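Local atomic coordinates of thiamin pyrophosphokinase family protein (Enterococcus faecalis, PDB entry 3MEL), a protein that probably transfers a diphosphate group from ATP to thiamine, making thiamine diphosphate, which is bound here together with magnesium. Residues A[33-37]-A[60-64]; A[161-167]-A[200-206]. All coordinates share one frame; numbering follows the deposited sequence.

Contact 1: A[33-37]-A[60-64]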
ATOM      1  N   CYS A  33      16.127   8.281 -13.169  1.00 32.76           N
ATOM      2  CA  CYS A  33      16.888   9.171 -14.038  1.00 32.24           C
ATOM      3  C   CYS A  33      17.102   8.553 -15.426  1.00 35.54           C
ATOM      4  O   CYS A  33      16.966   9.237 -16.435  1.00 36.14           O
ATOM      5  CB  CYS A  33      18.234   9.528 -13.410  1.00 30.10           C
ATOM      6  SG  CYS A  33      18.194  10.554 -11.908  1.00 32.80           S
ATOM      7  N   LEU A  34      17.423   7.265 -15.485  1.00 34.40           N
ATOM      8  CA  LEU A  34      17.599   6.599 -16.777  1.00 35.55           C
ATOM      9  C   LEU A  34      16.270   6.417 -17.508  1.00 43.44           C
ATOM     10  O   LEU A  34      16.193   6.577 -18.734  1.00 44.18           O
ATOM     11  CB  LEU A  34      18.275   5.244 -16.596  1.00 36.12           C
ATOM     12  CG  LEU A  34      19.607   5.312 -15.846  1.00 40.90           C
ATOM     13  CD1 LEU A  34      19.970   3.970 -15.192  1.00 35.60           C
ATOM     14  CD2 LEU A  34      20.728   5.839 -16.760  1.00 37.40           C
ATOM     15  N   HIS A  35      15.224   6.085 -16.752  1.00 42.25           N
ATOM     16  CA  HIS A  35      13.895   5.888 -17.326  1.00 41.86           C
ATOM     17  C   HIS A  35      13.362   7.129 -18.056  1.00 43.89           C
ATOM     18  O   HIS A  35      12.718   7.017 -19.102  1.00 46.99           O
ATOM     19  CB  HIS A  35      12.926   5.395 -16.253  1.00 40.00           C
ATOM     20  CG  HIS A  35      13.287   4.046 -15.710  1.00 40.76           C
ATOM     21  ND1 HIS A  35      12.734   3.527 -14.556  1.00 40.59           N
ATOM     22  CD2 HIS A  35      14.157   3.113 -16.161  1.00 41.65           C
ATOM     23  CE1 HIS A  35      13.246   2.331 -14.324  1.00 38.66           C
ATOM     24  NE2 HIS A  35      14.116   2.057 -15.282  1.00 42.40           N
ATOM     25  N   LEU A  36      13.639   8.300 -17.496  1.00 39.75           N
ATOM     26  CA  LEU A  36      13.322   9.557 -18.141  1.00 38.08           C
ATOM     27  C   LEU A  36      14.058   9.723 -19.477  1.00 43.94           C
ATOM     28  O   LEU A  36      13.451  10.107 -20.477  1.00 44.05           O
ATOM     29  CB  LEU A  36      13.686  10.712 -17.214  1.00 37.03           C
ATOM     30  CG  LEU A  36      12.608  11.311 -16.322  1.00 35.81           C
ATOM     31  CD1 LEU A  36      13.202  12.400 -15.466  1.00 33.59           C
ATOM     32  CD2 LEU A  36      11.451  11.849 -17.147  1.00 30.93           C
ATOM     33  N   LEU A  37      15.364   9.458 -19.489  1.00 43.97           N
ATOM     34  CA  LEU A  37      16.172   9.701 -20.685  1.00 44.04           C
ATOM     35  C   LEU A  37      15.883   8.671 -21.762  1.00 45.92           C
ATOM     36  O   LEU A  37      15.910   8.988 -22.942  1.00 46.84           O
ATOM     37  CB  LEU A  37      17.670   9.707 -20.363  1.00 41.25           C
ATOM     38  CG  LEU A  37      18.172  10.656 -19.269  1.00 42.77           C
ATOM     39  CD1 LEU A  37      19.664  10.445 -18.931  1.00 31.14           C
ATOM     40  CD2 LEU A  37      17.893  12.093 -19.667  1.00 39.37           C
ATOM     41  N   PHE A  60      26.583   8.901 -17.512  1.00 41.48           N
ATOM     42  CA  PHE A  60      25.605   9.412 -18.450  1.00 40.84           C
ATOM     43  C   PHE A  60      24.553  10.296 -17.779  1.00 39.79           C
ATOM     44  O   PHE A  60      24.061  11.242 -18.387  1.00 38.16           O
ATOM     45  CB  PHE A  60      24.949   8.242 -19.177  1.00 39.15           C
ATOM     46  CG  PHE A  60      23.840   8.643 -20.088  1.00 39.35           C
ATOM     47  CD1 PHE A  60      24.055   9.586 -21.091  1.00 40.80           C
ATOM     48  CD2 PHE A  60      22.576   8.070 -19.958  1.00 38.58           C
ATOM     49  CE1 PHE A  60      23.030   9.956 -21.939  1.00 34.98           C
ATOM     50  CE2 PHE A  60      21.543   8.435 -20.803  1.00 36.85           C
ATOM     51  CZ  PHE A  60      21.772   9.380 -21.794  1.00 38.49           C
ATOM     52  N   VAL A  61      24.210   9.987 -16.532  1.00 39.13           N
ATOM     53  CA  VAL A  61      23.242  10.777 -15.783  1.00 33.57           C
ATOM     54  C   VAL A  61      23.874  12.068 -15.274  1.00 37.26           C
ATOM     55  O   VAL A  61      23.194  13.030 -14.936  1.00 38.57           O
ATOM     56  CB  VAL A  61      22.672   9.974 -14.615  1.00 31.76           C
ATOM     57  CG1 VAL A  61      21.917  10.870 -13.662  1.00 29.01           C
ATOM     58  CG2 VAL A  61      21.785   8.871 -15.138  1.00 31.96           C
ATOM     59  N   GLN A  62      25.196  12.095 -15.251  1.00 40.00           N
ATOM     60  CA  GLN A  62      25.920  13.231 -14.709  1.00 38.42           C
ATOM     61  C   GLN A  62      26.189  14.288 -15.782  1.00 37.17           C
ATOM     62  O   GLN A  62      26.230  15.479 -15.480  1.00 39.02           O
ATOM     63  CB  GLN A  62      27.218  12.740 -14.080  1.00 40.48           C
ATOM     64  CG  GLN A  62      27.954  13.750 -13.244  1.00 44.50           C
ATOM     65  CD  GLN A  62      28.876  13.064 -12.260  1.00 51.46           C
ATOM     66  OE1 GLN A  62      28.703  11.871 -11.957  1.00 51.33           O
ATOM     67  NE2 GLN A  62      29.863  13.803 -11.754  1.00 49.14           N
ATOM     68  N   GLU A  63      26.367  13.855 -17.030  1.00 39.06           N
ATOM     69  CA  GLU A  63      26.526  14.789 -18.152  1.00 43.44           C
ATOM     70  C   GLU A  63      25.169  15.396 -18.524  1.00 42.18           C
ATOM     71  O   GLU A  63      25.044  16.602 -18.776  1.00 38.73           O
ATOM     72  CB  GLU A  63      27.122  14.103 -19.396  1.00 40.84           C
ATOM     73  CG  GLU A  63      28.506  13.476 -19.239  1.00 48.65           C
ATOM     74  CD  GLU A  63      29.569  14.429 -18.668  1.00 58.82           C
ATOM     75  OE1 GLU A  63      30.172  15.211 -19.446  1.00 61.41           O
ATOM     76  OE2 GLU A  63      29.824  14.376 -17.441  1.00 56.35           O
ATOM     77  N   THR A  64      24.153  14.546 -18.537  1.00 36.79           N
ATOM     78  CA  THR A  64      22.826  14.942 -18.968  1.00 37.91           C
ATOM     79  C   THR A  64      22.017  15.806 -17.985  1.00 35.85           C
ATOM     80  O   THR A  64      21.476  16.815 -18.375  1.00 35.47           O
ATOM     81  CB  THR A  64      22.012  13.719 -19.365  1.00 36.17           C
ATOM     82  OG1 THR A  64      22.705  13.018 -20.405  1.00 34.41           O
ATOM     83  CG2 THR A  64      20.654  14.142 -19.847  1.00 33.52           C
TER

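Contact 2: A[161-167]-A[200-206]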
ATOM      1  N   LEU A 161      -6.328   7.807   6.683  1.00 30.35           N
ATOM      2  CA  LEU A 161      -5.030   7.369   7.150  1.00 32.76           C
ATOM      3  C   LEU A 161      -4.977   7.394   8.678  1.00 38.37           C
ATOM      4  O   LEU A 161      -4.152   6.700   9.320  1.00 37.34           O
ATOM      5  CB  LEU A 161      -3.936   8.229   6.537  1.00 31.68           C
ATOM      6  CG  LEU A 161      -3.947   8.194   5.011  1.00 33.85           C
ATOM      7  CD1 LEU A 161      -2.905   9.158   4.460  1.00 33.52           C
ATOM      8  CD2 LEU A 161      -3.734   6.764   4.506  1.00 29.88           C
ATOM      9  N   THR A 162      -5.882   8.177   9.249  1.00 32.88           N
ATOM     10  CA  THR A 162      -5.978   8.322  10.681  1.00 34.38           C
ATOM     11  C   THR A 162      -7.434   8.241  11.061  1.00 36.06           C
ATOM     12  O   THR A 162      -8.297   8.357  10.202  1.00 39.89           O
ATOM     13  CB  THR A 162      -5.534   9.702  11.087  1.00 33.65           C
ATOM     14  OG1 THR A 162      -6.483  10.642  10.579  1.00 34.90           O
ATOM     15  CG2 THR A 162      -4.160   9.994  10.532  1.00 30.24           C
ATOM     16  N   PRO A 163      -7.721   8.087  12.361  1.00 38.42           N
ATOM     17  CA  PRO A 163      -9.132   8.224  12.731  1.00 36.98           C
ATOM     18  C   PRO A 163      -9.650   9.557  12.180  1.00 36.19           C
ATOM     19  O   PRO A 163      -9.011  10.592  12.417  1.00 35.15           O
ATOM     20  CB  PRO A 163      -9.094   8.284  14.267  1.00 36.85           C
ATOM     21  CG  PRO A 163      -7.730   7.848  14.666  1.00 35.07           C
ATOM     22  CD  PRO A 163      -6.821   8.139  13.526  1.00 34.17           C
ATOM     23  N   VAL A 164     -10.765   9.533  11.449  1.00 38.16           N
ATOM     24  CA  VAL A 164     -11.381  10.760  10.923  1.00 39.03           C
ATOM     25  C   VAL A 164     -12.691  11.072  11.662  1.00 38.09           C
ATOM     26  O   VAL A 164     -13.344  10.178  12.179  1.00 32.81           O
ATOM     27  CB  VAL A 164     -11.598  10.686   9.377  1.00 32.33           C
ATOM     28  CG1 VAL A 164     -12.723  11.603   8.927  1.00 32.99           C
ATOM     29  CG2 VAL A 164     -10.330  11.029   8.649  1.00 33.56           C
ATOM     30  N   GLU A 165     -13.058  12.349  11.719  1.00 41.78           N
ATOM     31  CA  GLU A 165     -14.282  12.768  12.389  1.00 43.04           C
ATOM     32  C   GLU A 165     -15.257  13.505  11.467  1.00 45.05           C
ATOM     33  O   GLU A 165     -14.847  14.328  10.643  1.00 43.15           O
ATOM     34  CB  GLU A 165     -13.962  13.646  13.588  1.00 44.86           C
ATOM     35  CG  GLU A 165     -13.661  12.872  14.856  1.00 48.96           C
ATOM     36  CD  GLU A 165     -13.332  13.796  16.013  1.00 61.71           C
ATOM     37  OE1 GLU A 165     -13.296  15.031  15.785  1.00 55.69           O
ATOM     38  OE2 GLU A 165     -13.110  13.290  17.143  1.00 67.24           O
ATOM     39  N   ASN A 166     -16.549  13.206  11.632  1.00 46.33           N
ATOM     40  CA  ASN A 166     -17.624  13.872  10.899  1.00 40.41           C
ATOM     41  C   ASN A 166     -17.362  13.814   9.408  1.00 42.99           C
ATOM     42  O   ASN A 166     -17.196  14.841   8.758  1.00 45.80           O
ATOM     43  CB  ASN A 166     -17.790  15.324  11.380  1.00 41.05           C
ATOM     44  CG  ASN A 166     -19.050  15.990  10.847  1.00 49.92           C
ATOM     45  OD1 ASN A 166     -20.091  15.351  10.665  1.00 49.14           O
ATOM     46  ND2 ASN A 166     -18.956  17.292  10.591  1.00 56.31           N
ATOM     47  N   LEU A 167     -17.313  12.606   8.862  1.00 40.77           N
ATOM     48  CA  LEU A 167     -17.026  12.441   7.443  1.00 41.18           C
ATOM     49  C   LEU A 167     -18.309  12.355   6.626  1.00 42.13           C
ATOM     50  O   LEU A 167     -18.987  11.319   6.634  1.00 43.00           O
ATOM     51  CB  LEU A 167     -16.155  11.200   7.194  1.00 37.79           C
ATOM     52  CG  LEU A 167     -15.930  10.850   5.721  1.00 34.07           C
ATOM     53  CD1 LEU A 167     -15.420  12.043   4.962  1.00 32.54           C
ATOM     54  CD2 LEU A 167     -14.997   9.686   5.570  1.00 32.74           C
ATOM     55  N   SER A 200     -16.489  16.123   3.024  1.00 40.68           N
ATOM     56  CA  SER A 200     -15.939  17.005   4.046  1.00 41.17           C
ATOM     57  C   SER A 200     -15.726  16.268   5.365  1.00 41.81           C
ATOM     58  O   SER A 200     -16.281  15.186   5.582  1.00 43.06           O
ATOM     59  CB  SER A 200     -16.814  18.252   4.242  1.00 44.62           C
ATOM     60  OG  SER A 200     -18.185  17.967   4.013  1.00 51.68           O
ATOM     61  N   PHE A 201     -14.893  16.854   6.223  1.00 39.91           N
ATOM     62  CA  PHE A 201     -14.541  16.265   7.502  1.00 38.28           C
ATOM     63  C   PHE A 201     -13.800  17.272   8.380  1.00 43.47           C
ATOM     64  O   PHE A 201     -13.276  18.274   7.881  1.00 44.62           O
ATOM     65  CB  PHE A 201     -13.757  14.962   7.312  1.00 36.21           C
ATOM     66  CG  PHE A 201     -12.396  15.129   6.685  1.00 37.31           C
ATOM     67  CD1 PHE A 201     -11.246  15.070   7.462  1.00 38.40           C
ATOM     68  CD2 PHE A 201     -12.257  15.290   5.322  1.00 36.69           C
ATOM     69  CE1 PHE A 201      -9.995  15.202   6.894  1.00 37.79           C
ATOM     70  CE2 PHE A 201     -11.003  15.418   4.752  1.00 39.13           C
ATOM     71  CZ  PHE A 201      -9.872  15.377   5.538  1.00 35.55           C
ATOM     72  N   ASP A 202     -13.777  17.020   9.685  1.00 42.25           N
ATOM     73  CA  ASP A 202     -13.290  18.012  10.640  1.00 42.88           C
ATOM     74  C   ASP A 202     -11.902  17.702  11.155  1.00 42.98           C
ATOM     75  O   ASP A 202     -11.190  18.603  11.581  1.00 47.10           O
ATOM     76  CB  ASP A 202     -14.230  18.115  11.846  1.00 53.90           C
ATOM     77  CG  ASP A 202     -15.602  18.679  11.496  1.00 58.38           C
ATOM     78  OD1 ASP A 202     -15.781  19.228  10.385  1.00 53.48           O
ATOM     79  OD2 ASP A 202     -16.502  18.565  12.358  1.00 60.57           O
ATOM     80  N   ALA A 203     -11.520  16.431  11.140  1.00 39.50           N
ATOM     81  CA  ALA A 203     -10.276  16.018  11.777  1.00 38.85           C
ATOM     82  C   ALA A 203      -9.682  14.774  11.137  1.00 43.52           C
ATOM     83  O   ALA A 203     -10.417  13.853  10.745  1.00 41.73           O
ATOM     84  CB  ALA A 203     -10.494  15.783  13.263  1.00 39.87           C
ATOM     85  N   GLY A 204      -8.351  14.751  11.043  1.00 37.81           N
ATOM     86  CA  GLY A 204      -7.646  13.605  10.500  1.00 35.43           C
ATOM     87  C   GLY A 204      -7.085  13.865   9.117  1.00 35.47           C
ATOM     88  O   GLY A 204      -7.013  15.001   8.667  1.00 35.48           O
HETATM   89  N   MSE A 205      -6.670  12.809   8.437  1.00 32.35           N
HETATM   90  CA  MSE A 205      -6.196  12.986   7.091  1.00 31.65           C
HETATM   91  C   MSE A 205      -6.642  11.877   6.183  1.00 33.49           C
HETATM   92  O   MSE A 205      -6.578  10.710   6.535  1.00 32.17           O
HETATM   93  CB  MSE A 205      -4.689  13.123   7.045  1.00 33.14           C
HETATM   94  CG  MSE A 205      -4.253  14.329   6.229  1.00 38.53           C
HETATM   95 SE   MSE A 205      -2.410  14.197   5.667  1.00 72.09          SE
HETATM   96  CE  MSE A 205      -2.423  12.414   4.892  1.00 35.16           C
ATOM     97  N   ILE A 206      -7.106  12.264   5.001  1.00 36.90           N
ATOM     98  CA  ILE A 206      -7.617  11.303   4.041  1.00 33.72           C
ATOM     99  C   ILE A 206      -6.813  11.341   2.757  1.00 33.09           C
ATOM    100  O   ILE A 206      -6.291  12.385   2.332  1.00 29.15           O
ATOM    101  CB  ILE A 206      -9.106  11.531   3.726  1.00 33.89           C
ATOM    102  CG1 ILE A 206      -9.902  11.675   5.023  1.00 34.95           C
ATOM    103  CG2 ILE A 206      -9.653  10.384   2.886  1.00 30.50           C
ATOM    104  CD1 ILE A 206     -11.314  12.130   4.813  1.00 35.17           C
TER

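Contact 1: A[33-37]-A[60-64]
Leu37, on helix 32-37, meets Phe60 and Thr64, one turn apart on helix 57-64. All the contacts between the two helices are apolar. The Leu37 and Phe60 side chains come from opposite directions. Leu37 CD1 lies 3.3 Å from Phe60 CE2 and approaches the ring obliquely. The other branch of Leu37 turns to Thr64, and the two side chains meet tip to tip, with CD2 3.4 Å from Thr64 CG2. The fork of Leu37 thus spans both residues. Leu34 CD2 lies at the edge of the Phe60 ring, 4.3 Å from its CD2. The same methyl is 3.6 Å from Val61 CG2, and these two side chains cross at about a right angle. Val61 CG1 packs on Cys33, 3.9 Å from its CB, and CG2 also lies close to that CB. Val61 is buried and touches both Cys33 and Leu34.

The one side-chain hydrogen bond here lies within helix 57-64. Thr64 OG1 donates to Phe60 O one turn back, at 3.0 Å. The hydroxyl lies beside the backbone N (chi1 -58°). This leaves CG2 anti to that N, turned to Leu37.

The axes of segments 33-37 and 60-64 approach to 10.7 Å and cross at 64°. Phe60 and Thr64 edge the contact, while Cys33, Leu34 and Val61 are buried. Cys33 and Val61 both rest on Ala46 of strand 45-48, and Cys33 also touches Phe50. Leu37 reaches Leu43 in the loop before that strand. The two helices cover the same face of strand 45-48 near the edge of the large sheet. They follow strands 26-29 and 45-48 in the alternating strand-helix order of a Rossmann-like region.

Contact 2: A[161-167]-A[200-206]
Val164 lies over segment 200-206 with its two methyls split between partners. The Val164 and Phe201 side chains cross at about a right angle, with Val164 CG1 3.9 Å from Phe201 CB. CG2 lies 3.7 Å from Ile206 CG1, side chains again at about a right angle. The Val164 torsion (chi1 155°) sets CG1 anti to the backbone N and CG2 beside it. Ile206 CD1 covers one face of the Phe201 ring near its rim and also meets Leu167 CD1. Gly204 O lies in the ring plane, at its edge.

The backbones run antiparallel here, but the pairing is irregular. It joins the loop between strands 196-200 and 206-211 to the chain between strands 155-160 and 167-170, within the region assigned to vitamin B1 binding. Asp202 N gives a nearly straight bond to Glu165 O (3.1 Å, 177°). Against strand 179-181, Asn166 and Leu167 facing Gln179 fit a G1 beta bulge.

At the bulge, Asn166 ND2 reaches Asp202 OD2 from above the carboxylate plane, at 3.3 Å. Amide and carboxylate planes are 62° apart. A magnesium ion lies near the Asn166 side chain.

At the far end, Thr162 OG1 accepts from Met205 N at 3.1 Å and donates to Pro163 O, from above that carbonyl plane. Leu161 N bonds to Met205 O at 2.9 Å. The Leu161 side chain packs obliquely against selenomethionine Met205, and also touches Trp114 of the second subunit.

In the fold
The two contacts lie on opposite sides of the chain's centre, about 41 Å apart, centre to centre. They share no helix or strand, though strand 45-48 under contact 1 and strand 206-211 at contact 2 belong to one large mixed sheet. Contact 1 joins two helices of the region assigned to catalysis; contact 2 joins a short strand and loops of the vitamin B1 binding region. Both are partly buried. Contact 1 is held by apolar packing alone. Contact 2 buries about twice the surface and adds backbone and side-chain hydrogen bonds. The side chain of Cys33 is about 10 Å from thiamine diphosphate. Contact 2 lies away from the annotated sites, though magnesium lies by Asn166.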